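Local atomic coordinates of heme-binding protein A / AI-2 binding protein A (Helicobacter pylori SS1, PDB entry 6OFQ), a protein that binds peptides in the periplasm as the substrate-binding protein associated with an ABC transporter, probably delivering them for uptake. Residues Thr376-Ser381 with Glu405-Gly410. Sequence-based numbering, arbitrary orientation.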
loop_
_atom_site.group_PDB
_atom_site.type_symbol
_atom_site.label_atom_id
_atom_site.label_comp_id
_atom_site.label_asym_id
_atom_site.label_seq_id
_atom_site.Cartn_x
_atom_site.Cartn_y
_atom_site.Cartn_z
ATOM N N THR A 376 -24.524 -1.423 8.051
ATOM C CA THR A 376 -23.559 -2.420 8.434
ATOM C C THR A 376 -22.198 -1.771 8.262
ATOM O O THR A 376 -22.023 -0.910 7.382
ATOM C CB THR A 376 -23.686 -3.642 7.541
ATOM O OG1 THR A 376 -24.949 -4.268 7.817
ATOM C CG2 THR A 376 -22.635 -4.668 7.802
ATOM N N ILE A 377 -21.274 -2.074 9.147
ATOM C CA ILE A 377 -19.871 -1.697 8.980
ATOM C C ILE A 377 -19.082 -2.974 8.886
ATOM O O ILE A 377 -19.261 -3.921 9.662
ATOM C CB ILE A 377 -19.369 -0.804 10.116
ATOM C CG1 ILE A 377 -17.964 -0.255 9.792
ATOM C CG2 ILE A 377 -19.333 -1.467 11.477
ATOM C CD1 ILE A 377 -17.554 0.859 10.716
ATOM N N PHE A 378 -18.125 -3.030 7.967
ATOM C CA PHE A 378 -17.173 -4.119 7.887
ATOM C C PHE A 378 -15.924 -3.711 8.640
ATOM O O PHE A 378 -15.506 -2.540 8.510
ATOM C CB PHE A 378 -16.708 -4.398 6.444
ATOM C CG PHE A 378 -17.655 -5.151 5.563
ATOM C CD1 PHE A 378 -18.967 -5.326 5.911
ATOM C CD2 PHE A 378 -17.252 -5.634 4.336
ATOM C CE1 PHE A 378 -19.855 -6.057 5.131
ATOM C CE2 PHE A 378 -18.121 -6.388 3.581
ATOM C CZ PHE A 378 -19.423 -6.550 3.934
ATOM N N THR A 379 -15.343 -4.656 9.374
ATOM C CA THR A 379 -14.042 -4.464 10.002
ATOM C C THR A 379 -13.259 -5.759 9.856
ATOM O O THR A 379 -13.810 -6.785 9.439
ATOM C CB THR A 379 -14.245 -4.085 11.473
ATOM O OG1 THR A 379 -12.969 -3.730 12.033
ATOM C CG2 THR A 379 -14.864 -5.188 12.301
ATOM N N THR A 380 -11.951 -5.680 10.091
ATOM C CA THR A 380 -11.083 -6.845 10.056
ATOM C C THR A 380 -10.885 -7.463 11.412
ATOM O O THR A 380 -11.084 -6.833 12.457
ATOM C CB THR A 380 -9.661 -6.497 9.595
ATOM O OG1 THR A 380 -8.989 -5.757 10.622
ATOM C CG2 THR A 380 -9.676 -5.655 8.327
ATOM N N SER A 381 -10.517 -8.736 11.367
ATOM C CA SER A 381 -10.293 -9.456 12.625
ATOM C C SER A 381 -9.090 -8.926 13.409
ATOM O O SER A 381 -9.070 -9.022 14.635
ATOM C CB SER A 381 -10.100 -10.955 12.356
ATOM O OG SER A 381 -9.031 -11.124 11.470
ATOM N N GLU A 405 -19.842 -6.465 11.061
ATOM C CA GLU A 405 -19.409 -7.733 10.451
ATOM C C GLU A 405 -17.878 -7.767 10.386
ATOM O O GLU A 405 -17.224 -6.788 9.993
ATOM C CB GLU A 405 -19.984 -7.903 9.055
ATOM C CG GLU A 405 -21.500 -8.120 9.100
ATOM C CD GLU A 405 -22.139 -8.307 7.756
ATOM O OE1 GLU A 405 -21.422 -8.413 6.740
ATOM O OE2 GLU A 405 -23.382 -8.521 7.783
ATOM N N VAL A 406 -17.285 -8.882 10.799
ATOM C CA VAL A 406 -15.830 -8.999 10.942
ATOM C C VAL A 406 -15.361 -10.020 9.920
ATOM O O VAL A 406 -15.889 -11.122 9.855
ATOM C CB VAL A 406 -15.453 -9.457 12.375
ATOM C CG1 VAL A 406 -13.951 -9.430 12.546
ATOM C CG2 VAL A 406 -16.113 -8.584 13.414
ATOM N N TYR A 407 -14.282 -9.699 9.188
ATOM C CA TYR A 407 -13.727 -10.595 8.186
ATOM C C TYR A 407 -12.213 -10.681 8.368
ATOM O O TYR A 407 -11.571 -9.694 8.743
ATOM C CB TYR A 407 -13.971 -10.045 6.773
ATOM C CG TYR A 407 -15.439 -9.996 6.439
ATOM C CD1 TYR A 407 -16.111 -11.158 6.120
ATOM C CD2 TYR A 407 -16.199 -8.846 6.659
ATOM C CE1 TYR A 407 -17.464 -11.161 5.887
ATOM C CE2 TYR A 407 -17.560 -8.834 6.430
ATOM C CZ TYR A 407 -18.172 -9.982 6.014
ATOM O OH TYR A 407 -19.562 -10.008 5.853
ATOM N N GLU A 408 -11.643 -11.850 8.075
ATOM C CA GLU A 408 -10.186 -11.946 8.029
ATOM C C GLU A 408 -9.701 -11.131 6.829
ATOM O O GLU A 408 -10.449 -10.798 5.915
ATOM C CB GLU A 408 -9.853 -13.418 7.744
ATOM C CG GLU A 408 -10.350 -14.379 8.828
ATOM C CD GLU A 408 -9.648 -14.151 10.143
ATOM O OE1 GLU A 408 -8.429 -13.908 10.136
ATOM O OE2 GLU A 408 -10.312 -14.189 11.203
ATOM N N TRP A 409 -8.419 -10.772 6.848
ATOM C CA TRP A 409 -7.872 -9.781 5.890
ATOM C C TRP A 409 -8.063 -10.144 4.421
ATOM O O TRP A 409 -8.490 -9.277 3.638
ATOM C CB TRP A 409 -6.404 -9.531 6.202
ATOM C CG TRP A 409 -5.635 -8.437 5.474
ATOM C CD1 TRP A 409 -4.443 -8.575 4.807
ATOM C CD2 TRP A 409 -6.016 -7.053 5.359
ATOM N NE1 TRP A 409 -4.058 -7.350 4.348
ATOM C CE2 TRP A 409 -4.967 -6.386 4.668
ATOM C CE3 TRP A 409 -7.129 -6.325 5.788
ATOM C CZ2 TRP A 409 -5.029 -5.053 4.331
ATOM C CZ3 TRP A 409 -7.183 -4.993 5.481
ATOM C CH2 TRP A 409 -6.106 -4.358 4.807
ATOM N N GLY A 410 -7.753 -11.387 4.051
ATOM C CA GLY A 410 -7.938 -11.665 2.619
ATOM C C GLY A 410 -9.375 -11.518 2.162
ATOM O O GLY A 410 -9.656 -10.959 1.110
HETATM O O HOH W 1 -25.282 -6.868 6.827
#
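Tyr407 sets a ring edge against the face of Phe378: its CE2 stands 3.6 Å above the plane, over the ring centre, and the planes meet at 53°, an edge-to-face pair. Phe378, Glu405 and Tyr407 project from the same sheet face; Phe378 CG lies anti to its carbonyl carbon, beside the backbone N. The extended Glu405 chain runs beside that ring, and its OE1 comes 3.3 Å from Phe378 CE1. Tyr407 OH donates to the same oxygen (Tyr407 OH to Glu405 OE1, 2.6 Å) from above the carboxylate plane, which ties the two side chains of strand 400-407 together beside Phe378. This is the tight part of the contact, with helix 409-417 adding Thr416 against Phe378 and Tyr412 against Tyr407.

Backbone geometry supports a parallel pairing. Glu405 N to Ile377 O is nearly straight (176° at the hydrogen), and Thr379 N to Glu405 O and Tyr407 N to Thr379 O continue the pattern. The last bond, Ser381 N to Tyr407 O, bends to 138°, the donor lying above the carbonyl plane where strand 373-380 has ended.

Packing is thinner toward solvent. On the opposite face Val406, exposed, meets Thr379 through a single methyl pair, CG2 to CG2 at 3.8 Å, while its CG1 rests on the Ser381 backbone. At the Thr376 end a water bridges Thr376 OG1 and Glu405 OE2, an oxygen also salt-bridged to Lys403. At the start of helix 409-417, the Trp409 ring edge at CE3 meets Thr380 CG2 (3.7 Å) in the conformer given, a tentative contact because Thr380 has a second one; Trp409 NE1 is hydrogen-bonded to Asp51 OD2.

With helix 386-396 linking these neighbouring parallel strands, the contact belongs to a beta-alpha-beta unit, a building element of the alpha/beta lobes of periplasmic binding proteins.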